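Long-range contacts in glutamine amido transferase (Methylobacillus flagellatus, PDB 3M3P), which belongs to the glutamine amidotransferase family, whose members are built on an alpha/beta fold, here with a central mixed beta sheet flanked by helices: residues A[135-143]-A[184-195]; A[41-49]-A[74-83]. All coordinates share one frame; numbering follows the deposited sequence.

Interaction 1: A[135-143]-A[184-195]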
loop_
_atom_site.group_PDB
_atom_site.type_symbol
_atom_site.label_atom_id
_atom_site.label_comp_id
_atom_site.label_asym_id
_atom_site.label_seq_id
_atom_site.Cartn_x
_atom_site.Cartn_y
_atom_site.Cartn_z
ATOM N N GLU A 135 -2.055 8.245 -12.825
ATOM C CA GLU A 135 -3.203 8.608 -12.009
ATOM C C GLU A 135 -3.274 7.673 -10.794
ATOM O O GLU A 135 -3.206 6.466 -10.906
ATOM C CB GLU A 135 -4.491 8.504 -12.857
ATOM C CG GLU A 135 -5.759 8.641 -11.955
ATOM C CD GLU A 135 -6.998 8.807 -12.785
ATOM O OE1 GLU A 135 -7.673 7.776 -12.967
ATOM O OE2 GLU A 135 -7.292 9.907 -13.238
ATOM N N LEU A 136 -3.393 8.262 -9.609
ATOM C CA LEU A 136 -3.430 7.530 -8.345
ATOM C C LEU A 136 -4.808 7.597 -7.707
ATOM O O LEU A 136 -5.502 8.618 -7.833
ATOM C CB LEU A 136 -2.422 8.077 -7.348
ATOM C CG LEU A 136 -0.984 8.393 -7.878
ATOM C CD1 LEU A 136 -0.057 8.803 -6.742
ATOM C CD2 LEU A 136 -0.437 7.182 -8.591
ATOM N N PHE A 137 -5.213 6.549 -7.027
ATOM C CA PHE A 137 -6.380 6.575 -6.147
ATOM C C PHE A 137 -5.927 6.849 -4.727
ATOM O O PHE A 137 -5.101 6.132 -4.180
ATOM C CB PHE A 137 -7.192 5.275 -6.164
ATOM C CG PHE A 137 -8.506 5.440 -5.427
ATOM C CD1 PHE A 137 -9.533 6.121 -6.012
ATOM C CD2 PHE A 137 -8.625 5.040 -4.103
ATOM C CE1 PHE A 137 -10.744 6.285 -5.330
ATOM C CE2 PHE A 137 -9.806 5.229 -3.408
ATOM C CZ PHE A 137 -10.861 5.865 -4.002
ATOM N N GLU A 138 -6.495 7.889 -4.145
ATOM C CA GLU A 138 -6.116 8.377 -2.819
ATOM C C GLU A 138 -7.292 8.443 -1.869
ATOM O O GLU A 138 -8.391 8.814 -2.279
ATOM C CB GLU A 138 -5.570 9.801 -2.959
ATOM C CG GLU A 138 -4.272 9.950 -3.813
ATOM C CD GLU A 138 -3.025 9.414 -3.205
ATOM O OE1 GLU A 138 -3.007 8.912 -2.064
ATOM O OE2 GLU A 138 -2.022 9.496 -4.001
ATOM N N TRP A 139 -7.027 8.215 -0.590
ATOM C CA TRP A 139 -8.007 8.530 0.466
ATOM C C TRP A 139 -7.238 8.611 1.777
ATOM O O TRP A 139 -7.168 7.677 2.548
ATOM C CB TRP A 139 -9.170 7.540 0.476
ATOM C CG TRP A 139 -10.351 7.992 1.284
ATOM C CD1 TRP A 139 -10.348 8.691 2.478
ATOM C CD2 TRP A 139 -11.711 7.730 0.991
ATOM N NE1 TRP A 139 -11.631 8.887 2.902
ATOM C CE2 TRP A 139 -12.491 8.313 2.003
ATOM C CE3 TRP A 139 -12.347 7.060 -0.064
ATOM C CZ2 TRP A 139 -13.893 8.190 2.035
ATOM C CZ3 TRP A 139 -13.749 6.953 -0.039
ATOM C CH2 TRP A 139 -14.492 7.513 1.004
ATOM N N HIS A 140 -6.584 9.759 1.984
ATOM C CA HIS A 140 -5.674 9.917 3.124
ATOM C C HIS A 140 -5.576 11.332 3.595
ATOM O O HIS A 140 -5.744 12.277 2.837
ATOM C CB HIS A 140 -4.251 9.395 2.808
ATOM C CG HIS A 140 -3.475 10.280 1.910
ATOM N ND1 HIS A 140 -2.479 11.138 2.361
ATOM C CD2 HIS A 140 -3.564 10.449 0.565
ATOM C CE1 HIS A 140 -2.028 11.823 1.318
ATOM N NE2 HIS A 140 -2.655 11.404 0.222
ATOM N N TYR A 141 -5.291 11.442 4.895
ATOM C CA TYR A 141 -5.102 12.707 5.590
ATOM C C TYR A 141 -3.700 12.933 6.102
ATOM O O TYR A 141 -3.390 14.037 6.566
ATOM C CB TYR A 141 -6.094 12.760 6.747
ATOM C CG TYR A 141 -7.541 12.762 6.339
ATOM C CD1 TYR A 141 -8.212 13.938 6.065
ATOM C CD2 TYR A 141 -8.261 11.587 6.252
ATOM C CE1 TYR A 141 -9.550 13.939 5.681
ATOM C CE2 TYR A 141 -9.616 11.610 5.901
ATOM C CZ TYR A 141 -10.230 12.790 5.607
ATOM O OH TYR A 141 -11.557 12.756 5.285
ATOM N N GLN A 142 -2.880 11.890 6.109
ATOM C CA GLN A 142 -1.504 12.002 6.631
ATOM C C GLN A 142 -0.508 11.591 5.565
ATOM O O GLN A 142 -0.859 11.045 4.518
ATOM C CB GLN A 142 -1.345 11.188 7.935
ATOM C CG GLN A 142 -2.340 11.581 8.986
ATOM C CD GLN A 142 -1.968 11.070 10.355
ATOM O OE1 GLN A 142 -1.715 9.861 10.497
ATOM N NE2 GLN A 142 -1.931 11.938 11.379
ATOM N N THR A 143 0.766 11.772 5.884
ATOM C CA THR A 143 1.850 11.510 4.962
ATOM C C THR A 143 3.055 10.962 5.692
ATOM O O THR A 143 3.315 11.376 6.840
ATOM C CB THR A 143 2.253 12.815 4.156
ATOM O OG1 THR A 143 3.357 12.543 3.290
ATOM C CG2 THR A 143 2.568 13.981 5.056
ATOM N N VAL A 184 -14.019 0.837 -4.730
ATOM C CA VAL A 184 -14.240 2.307 -4.792
ATOM C C VAL A 184 -15.699 2.611 -4.489
ATOM O O VAL A 184 -15.995 3.451 -3.659
ATOM C CB VAL A 184 -13.808 2.894 -6.179
ATOM C CG1 VAL A 184 -14.129 4.391 -6.258
ATOM C CG2 VAL A 184 -12.314 2.648 -6.433
ATOM N N ARG A 185 -16.612 1.896 -5.140
ATOM C CA ARG A 185 -18.029 2.100 -4.878
ATOM C C ARG A 185 -18.367 1.848 -3.415
ATOM O O ARG A 185 -19.115 2.599 -2.822
ATOM C CB ARG A 185 -18.875 1.206 -5.805
ATOM C CG ARG A 185 -18.737 1.543 -7.245
ATOM C CD ARG A 185 -19.703 0.773 -8.083
ATOM N NE ARG A 185 -19.506 1.030 -9.528
ATOM C CZ ARG A 185 -19.892 2.117 -10.180
ATOM N NH1 ARG A 185 -20.524 3.111 -9.581
ATOM N NH2 ARG A 185 -19.602 2.198 -11.488
ATOM N N GLU A 186 -17.882 0.752 -2.858
ATOM C CA GLU A 186 -18.142 0.375 -1.449
ATOM C C GLU A 186 -17.674 1.466 -0.497
ATOM O O GLU A 186 -18.381 1.875 0.431
ATOM C CB GLU A 186 -17.446 -0.986 -1.144
ATOM C CG GLU A 186 -18.226 -2.219 -1.677
ATOM C CD GLU A 186 -17.469 -3.514 -1.984
ATOM O OE1 GLU A 186 -16.279 -3.728 -1.485
ATOM O OE2 GLU A 186 -18.170 -4.261 -2.795
ATOM N N TRP A 187 -16.449 1.924 -0.697
ATOM C CA TRP A 187 -15.851 2.913 0.229
ATOM C C TRP A 187 -16.644 4.185 0.153
ATOM O O TRP A 187 -16.895 4.804 1.192
ATOM C CB TRP A 187 -14.386 3.140 -0.088
ATOM C CG TRP A 187 -13.522 1.959 0.173
ATOM C CD1 TRP A 187 -13.891 0.683 0.611
ATOM C CD2 TRP A 187 -12.108 1.931 0.025
ATOM N NE1 TRP A 187 -12.762 -0.118 0.732
ATOM C CE2 TRP A 187 -11.661 0.623 0.346
ATOM C CE3 TRP A 187 -11.161 2.899 -0.360
ATOM C CZ2 TRP A 187 -10.326 0.269 0.292
ATOM C CZ3 TRP A 187 -9.782 2.513 -0.398
ATOM C CH2 TRP A 187 -9.403 1.214 -0.107
ATOM N N CYS A 188 -17.011 4.633 -1.044
ATOM C CA CYS A 188 -17.833 5.819 -1.181
ATOM C C CYS A 188 -19.174 5.689 -0.467
ATOM O O CYS A 188 -19.695 6.672 0.104
ATOM C CB CYS A 188 -18.067 6.183 -2.634
ATOM S SG CYS A 188 -16.532 6.811 -3.485
ATOM N N SER A 189 -19.746 4.492 -0.489
ATOM C CA SER A 189 -21.010 4.237 0.229
ATOM C C SER A 189 -20.843 4.118 1.747
ATOM O O SER A 189 -21.800 4.460 2.493
ATOM C CB SER A 189 -21.614 2.964 -0.322
ATOM O OG SER A 189 -22.067 3.296 -1.617
ATOM N N ILE A 190 -19.703 3.622 2.237
ATOM C CA ILE A 190 -19.478 3.526 3.676
ATOM C C ILE A 190 -19.291 4.948 4.266
ATOM O O ILE A 190 -19.798 5.247 5.363
ATOM C CB ILE A 190 -18.294 2.637 4.002
ATOM C CG1 ILE A 190 -18.639 1.157 3.668
ATOM C CG2 ILE A 190 -17.866 2.729 5.521
ATOM C CD1 ILE A 190 -17.358 0.223 3.583
ATOM N N SER A 191 -18.567 5.829 3.569
ATOM C CA SER A 191 -18.210 7.145 4.105
ATOM C C SER A 191 -18.440 8.279 3.129
ATOM O O SER A 191 -17.522 9.000 2.768
ATOM C CB SER A 191 -16.798 7.130 4.651
ATOM O OG SER A 191 -16.616 8.248 5.524
ATOM N N PRO A 192 -19.687 8.528 2.780
ATOM C CA PRO A 192 -20.034 9.602 1.854
ATOM C C PRO A 192 -19.800 10.998 2.388
ATOM O O PRO A 192 -19.589 11.961 1.635
ATOM C CB PRO A 192 -21.550 9.364 1.601
ATOM C CG PRO A 192 -21.967 8.696 2.868
ATOM C CD PRO A 192 -20.882 7.764 3.195
ATOM N N GLU A 193 -19.797 11.133 3.703
ATOM C CA GLU A 193 -19.666 12.444 4.309
ATOM C C GLU A 193 -18.271 13.052 4.271
ATOM O O GLU A 193 -18.112 14.260 4.506
ATOM C CB GLU A 193 -20.223 12.475 5.776
ATOM C CG GLU A 193 -21.675 11.934 5.898
ATOM C CD GLU A 193 -22.687 12.482 4.834
ATOM O OE1 GLU A 193 -23.638 11.694 4.556
ATOM O OE2 GLU A 193 -22.601 13.607 4.221
ATOM N N GLU A 194 -17.278 12.239 3.974
ATOM C CA GLU A 194 -15.904 12.692 3.775
ATOM C C GLU A 194 -15.670 13.259 2.367
ATOM O O GLU A 194 -14.687 13.920 2.122
ATOM C CB GLU A 194 -14.909 11.545 4.004
ATOM C CG GLU A 194 -14.751 11.124 5.427
ATOM C CD GLU A 194 -13.698 10.029 5.549
ATOM O OE1 GLU A 194 -12.504 10.334 5.284
ATOM O OE2 GLU A 194 -14.052 8.867 5.868
ATOM N N LEU A 195 -16.584 12.998 1.435
ATOM C CA LEU A 195 -16.409 13.395 0.041
ATOM C C LEU A 195 -16.876 14.819 -0.169
ATOM O O LEU A 195 -17.608 15.363 0.678
ATOM C CB LEU A 195 -17.160 12.409 -0.900
ATOM C CG LEU A 195 -16.831 10.956 -0.698
ATOM C CD1 LEU A 195 -17.633 10.060 -1.703
ATOM C CD2 LEU A 195 -15.366 10.621 -0.809
HETATM O O HOH W 1 -13.041 14.887 4.157
#
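Residues 184-195 cover one face of the W139 indole and line part of its edge. L195 CD2 lies over that face, 4.2 Å from the centroid of the six-membered ring of W139, a CH-pi contact. At the edge, near the ring plane, stand S191 O and the carboxylate of E194. The far rim slides past W187: W139 CZ3 is 3.9 Å from W187 CB.

The pyrrole edge makes the polar contact. W139 NE1 donates to E194 OE1 at 2.9 Å, nearly straight at 177°. The acceptor is in the plane of the indole, but the N-H meets the carboxylate from above its plane. The phenol ring of Y141 lies closer to coplanar with that carboxylate. Y141 OH donates to E194 OE1 as well, at 2.6 Å, on its anti side. S191 OG holds the other oxygen, E194 OE2, at 2.7 Å. Three donors therefore fix the rotation of the carboxylate, and they would be expected to stabilise its charged form. Water 1 donates to both Y141 OH and E194 O, a second link between these residues.

F137 and W139 both have CG anti to the backbone N (chi1 -170° for F137), and both rings reach the helix. V184 CG2 lies over one face of the F137 ring, offset toward its rim. F137 CE2 meets W187 CZ3 obliquely at 4.1 Å.

W187 NE1 is hydrogen-bonded to S14 O. At W139 and H140, both facing E110 of strand 103-111, the strand forms a classic beta bulge. Residues 184-190 of helix 181-190 run at 25° to residues 135-140 of strand 134-140, and helix 211-215 packs on V184, C188 and L195.

Interaction 2: A[41-49]-A[74-83]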
loop_
_atom_site.group_PDB
_atom_site.type_symbol
_atom_site.label_atom_id
_atom_site.label_comp_id
_atom_site.label_asym_id
_atom_site.label_seq_id
_atom_site.Cartn_x
_atom_site.Cartn_y
_atom_site.Cartn_z
ATOM N N PRO A 41 -3.038 -12.830 16.232
ATOM C CA PRO A 41 -1.650 -12.767 16.623
ATOM C C PRO A 41 -0.708 -12.687 15.457
ATOM O O PRO A 41 -0.923 -13.286 14.423
ATOM C CB PRO A 41 -1.433 -14.104 17.359
ATOM C CG PRO A 41 -2.722 -14.373 17.931
ATOM C CD PRO A 41 -3.694 -14.011 16.838
ATOM N N LEU A 42 0.327 -11.890 15.622
ATOM C CA LEU A 42 1.382 -11.808 14.605
ATOM C C LEU A 42 2.405 -12.925 14.841
ATOM O O LEU A 42 2.649 -13.306 15.979
ATOM C CB LEU A 42 2.082 -10.449 14.697
ATOM C CG LEU A 42 1.241 -9.250 14.227
ATOM C CD1 LEU A 42 1.839 -7.964 14.811
ATOM C CD2 LEU A 42 1.153 -9.246 12.716
ATOM N N PRO A 43 3.032 -13.413 13.779
ATOM C CA PRO A 43 4.036 -14.490 13.935
ATOM C C PRO A 43 5.258 -13.928 14.633
ATOM O O PRO A 43 5.713 -12.815 14.342
ATOM C CB PRO A 43 4.417 -14.823 12.513
ATOM C CG PRO A 43 4.168 -13.569 11.720
ATOM C CD PRO A 43 2.922 -12.968 12.395
ATOM N N ALA A 44 5.857 -14.712 15.510
ATOM C CA ALA A 44 7.128 -14.318 16.141
ATOM C C ALA A 44 8.270 -14.323 15.176
ATOM O O ALA A 44 9.199 -13.521 15.315
ATOM C CB ALA A 44 7.474 -15.232 17.315
ATOM N N GLU A 45 8.197 -15.209 14.187
ATOM C CA GLU A 45 9.275 -15.377 13.220
ATOM C C GLU A 45 8.816 -14.910 11.841
ATOM O O GLU A 45 8.061 -15.601 11.161
ATOM C CB GLU A 45 9.685 -16.832 13.208
ATOM C CG GLU A 45 10.654 -17.341 12.107
ATOM C CD GLU A 45 11.960 -16.555 12.064
ATOM O OE1 GLU A 45 11.962 -15.394 11.626
ATOM O OE2 GLU A 45 13.013 -17.145 12.440
ATOM N N ILE A 46 9.363 -13.807 11.410
ATOM C CA ILE A 46 9.095 -13.253 10.084
ATOM C C ILE A 46 9.424 -14.255 8.958
ATOM O O ILE A 46 8.793 -14.259 7.893
ATOM C CB ILE A 46 9.845 -11.929 9.862
ATOM C CG1 ILE A 46 9.354 -11.223 8.569
ATOM C CG2 ILE A 46 11.373 -12.131 9.812
ATOM C CD1 ILE A 46 7.832 -10.828 8.485
ATOM N N ARG A 47 10.420 -15.103 9.167
ATOM C CA ARG A 47 10.842 -16.050 8.156
ATOM C C ARG A 47 9.767 -17.147 7.891
ATOM O O ARG A 47 9.934 -17.955 6.974
ATOM C CB ARG A 47 12.173 -16.682 8.482
ATOM C CG ARG A 47 13.331 -15.687 8.641
ATOM C CD ARG A 47 14.033 -15.498 7.362
ATOM N NE ARG A 47 14.443 -16.798 6.841
ATOM C CZ ARG A 47 15.467 -17.524 7.279
ATOM N NH1 ARG A 47 16.317 -17.052 8.194
ATOM N NH2 ARG A 47 15.654 -18.742 6.744
ATOM N N ASP A 48 8.689 -17.174 8.678
ATOM C CA ASP A 48 7.548 -18.018 8.402
ATOM C C ASP A 48 6.779 -17.531 7.180
ATOM O O ASP A 48 5.937 -18.285 6.699
ATOM C CB ASP A 48 6.571 -18.054 9.621
ATOM C CG ASP A 48 7.094 -18.826 10.849
ATOM O OD1 ASP A 48 8.206 -19.349 10.850
ATOM O OD2 ASP A 48 6.256 -18.896 11.774
ATOM N N CYS A 49 7.095 -16.353 6.655
ATOM C CA CYS A 49 6.393 -15.865 5.447
ATOM C C CYS A 49 7.397 -15.597 4.333
ATOM O O CYS A 49 8.597 -15.371 4.573
ATOM C CB CYS A 49 5.486 -14.674 5.733
ATOM S SG CYS A 49 6.337 -13.082 5.902
ATOM N N LEU A 74 8.296 -6.450 13.791
ATOM C CA LEU A 74 8.212 -7.438 12.727
ATOM C C LEU A 74 8.630 -6.880 11.363
ATOM O O LEU A 74 9.320 -7.544 10.606
ATOM C CB LEU A 74 6.792 -8.001 12.660
ATOM C CG LEU A 74 6.587 -9.218 11.777
ATOM C CD1 LEU A 74 7.381 -10.449 12.395
ATOM C CD2 LEU A 74 5.092 -9.489 11.680
ATOM N N ILE A 75 8.222 -5.645 11.069
ATOM C CA ILE A 75 8.653 -4.987 9.824
ATOM C C ILE A 75 10.161 -4.829 9.825
ATOM O O ILE A 75 10.825 -5.094 8.843
ATOM C CB ILE A 75 7.942 -3.638 9.649
ATOM C CG1 ILE A 75 6.427 -3.787 9.453
ATOM C CG2 ILE A 75 8.566 -2.892 8.442
ATOM C CD1 ILE A 75 5.683 -2.505 9.796
ATOM N N ARG A 76 10.711 -4.346 10.923
ATOM C CA ARG A 76 12.162 -4.259 11.044
ATOM C C ARG A 76 12.828 -5.581 10.809
ATOM O O ARG A 76 13.870 -5.663 10.113
ATOM C CB ARG A 76 12.612 -3.639 12.364
ATOM C CG ARG A 76 12.270 -2.162 12.399
ATOM C CD ARG A 76 12.970 -1.440 13.543
ATOM N NE ARG A 76 12.310 -1.797 14.741
ATOM C CZ ARG A 76 11.279 -1.157 15.299
ATOM N NH1 ARG A 76 10.799 -0.077 14.776
ATOM N NH2 ARG A 76 10.737 -1.647 16.406
ATOM N N ASP A 77 12.260 -6.648 11.380
ATOM C CA ASP A 77 12.834 -7.977 11.192
ATOM C C ASP A 77 12.776 -8.403 9.692
ATOM O O ASP A 77 13.709 -9.021 9.189
ATOM C CB ASP A 77 12.108 -9.017 12.033
ATOM C CG ASP A 77 12.348 -8.945 13.507
ATOM O OD1 ASP A 77 13.242 -8.185 13.970
ATOM O OD2 ASP A 77 11.621 -9.735 14.198
ATOM N N ALA A 78 11.666 -8.086 9.011
ATOM C CA ALA A 78 11.549 -8.411 7.592
ATOM C C ALA A 78 12.697 -7.723 6.831
ATOM O O ALA A 78 13.375 -8.344 6.007
ATOM C CB ALA A 78 10.214 -7.945 7.050
ATOM N N VAL A 79 12.895 -6.442 7.053
ATOM C CA VAL A 79 13.962 -5.716 6.345
ATOM C C VAL A 79 15.319 -6.307 6.676
ATOM O O VAL A 79 16.135 -6.569 5.784
ATOM C CB VAL A 79 13.844 -4.185 6.584
ATOM C CG1 VAL A 79 15.018 -3.406 5.949
ATOM C CG2 VAL A 79 12.520 -3.660 6.061
ATOM N N ALA A 80 15.576 -6.608 7.948
ATOM C CA ALA A 80 16.849 -7.250 8.335
ATOM C C ALA A 80 17.047 -8.616 7.688
ATOM O O ALA A 80 18.192 -8.988 7.345
ATOM C CB ALA A 80 16.923 -7.359 9.862
ATOM N N GLN A 81 15.979 -9.390 7.537
ATOM C CA GLN A 81 16.026 -10.753 7.047
ATOM C C GLN A 81 15.830 -10.851 5.530
ATOM O O GLN A 81 15.749 -11.952 4.980
ATOM C CB GLN A 81 14.997 -11.639 7.791
ATOM C CG GLN A 81 15.333 -11.851 9.244
ATOM C CD GLN A 81 16.656 -12.605 9.380
ATOM O OE1 GLN A 81 16.799 -13.663 8.757
ATOM N NE2 GLN A 81 17.588 -12.071 10.195
ATOM N N ARG A 82 15.677 -9.701 4.870
ATOM C CA ARG A 82 15.404 -9.664 3.431
ATOM C C ARG A 82 14.123 -10.356 3.034
ATOM O O ARG A 82 14.044 -10.995 1.959
ATOM C CB ARG A 82 16.609 -10.199 2.606
ATOM C CG ARG A 82 17.840 -9.308 2.850
ATOM C CD ARG A 82 19.054 -9.629 1.986
ATOM N NE ARG A 82 18.700 -9.377 0.599
ATOM C CZ ARG A 82 18.590 -8.165 0.039
ATOM N NH1 ARG A 82 18.883 -7.042 0.731
ATOM N NH2 ARG A 82 18.207 -8.081 -1.247
ATOM N N VAL A 83 13.102 -10.286 3.884
ATOM C CA VAL A 83 11.748 -10.716 3.541
ATOM C C VAL A 83 11.086 -9.425 2.993
ATOM O O VAL A 83 10.972 -8.425 3.710
ATOM C CB VAL A 83 11.006 -11.228 4.789
ATOM C CG1 VAL A 83 9.541 -11.477 4.485
ATOM C CG2 VAL A 83 11.697 -12.502 5.300
HETATM O O HOH W 2 10.800 -12.289 13.392
#
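I46 packs on L74 and A78, where a loop with a short 3-10 turn (46-48) covers one side of helix 68-81. That helix ends in a Schellman motif, with R82 at positive phi and V83 N bonded back to A78 O.

I46 can be followed outward from its backbone. I46 CB touches L74 CD1 at 3.8 Å. I46 CG1, anti to the backbone N (chi1 -170°), reaches the helix backbone itself and sits 3.7 Å from both A78 CA and A78 CB. The other branch, I46 CG2, touches D77 CB at 3.9 Å and, one turn on, Q81 CG at 4.0 Å. The tip, I46 CD1, returns to L74 and lies 3.9 Å from L74 CG. The side chain thus spans two turns of the helix.

L74 also serves the start of the loop. L74 CD2 touches L42 CD2 and the P43 ring; the L74 and P43 side chains cross at about a right angle. M7 of strand 6-10 touches P43, I46 and L74, so the cluster continues to the sheet. V83, just past the helix, adds its CG1 against C49 SG.

The open rim is polar. Water 2 donates to A44 O and D77 OD2 and accepts from I46 N, bridging loop and helix. E45 OE1 accepts a hydrogen bond from the backbone N of R47. The R47 chain, bent at chi2 and chi3, passes Q81 with its guanidinium nearly parallel to the amide, 14° apart. R47 NH1 gives a weak hydrogen bond to Q81 OE1, 3.5 Å long.

In the fold
The two contacts lie on opposite sides of the chain's centre, about 30 Å apart between their centres and about 14 Å between nearest atoms. They do not touch. Along the chain they come in series: interaction 2 closes before interaction 1 opens. Both lie against one mixed sheet, but only interaction 1 uses one of its strands. In interaction 2 the loop between strands 31-35 and 51-54 meets helix 68-81. Interaction 1 joins strand 134-140 and the corner at Y141 to helix 181-190 and the turn after it. One contact thus packs a loop on a helix beside the parallel half; the other packs a helix and its following turn on a strand of the antiparallel half.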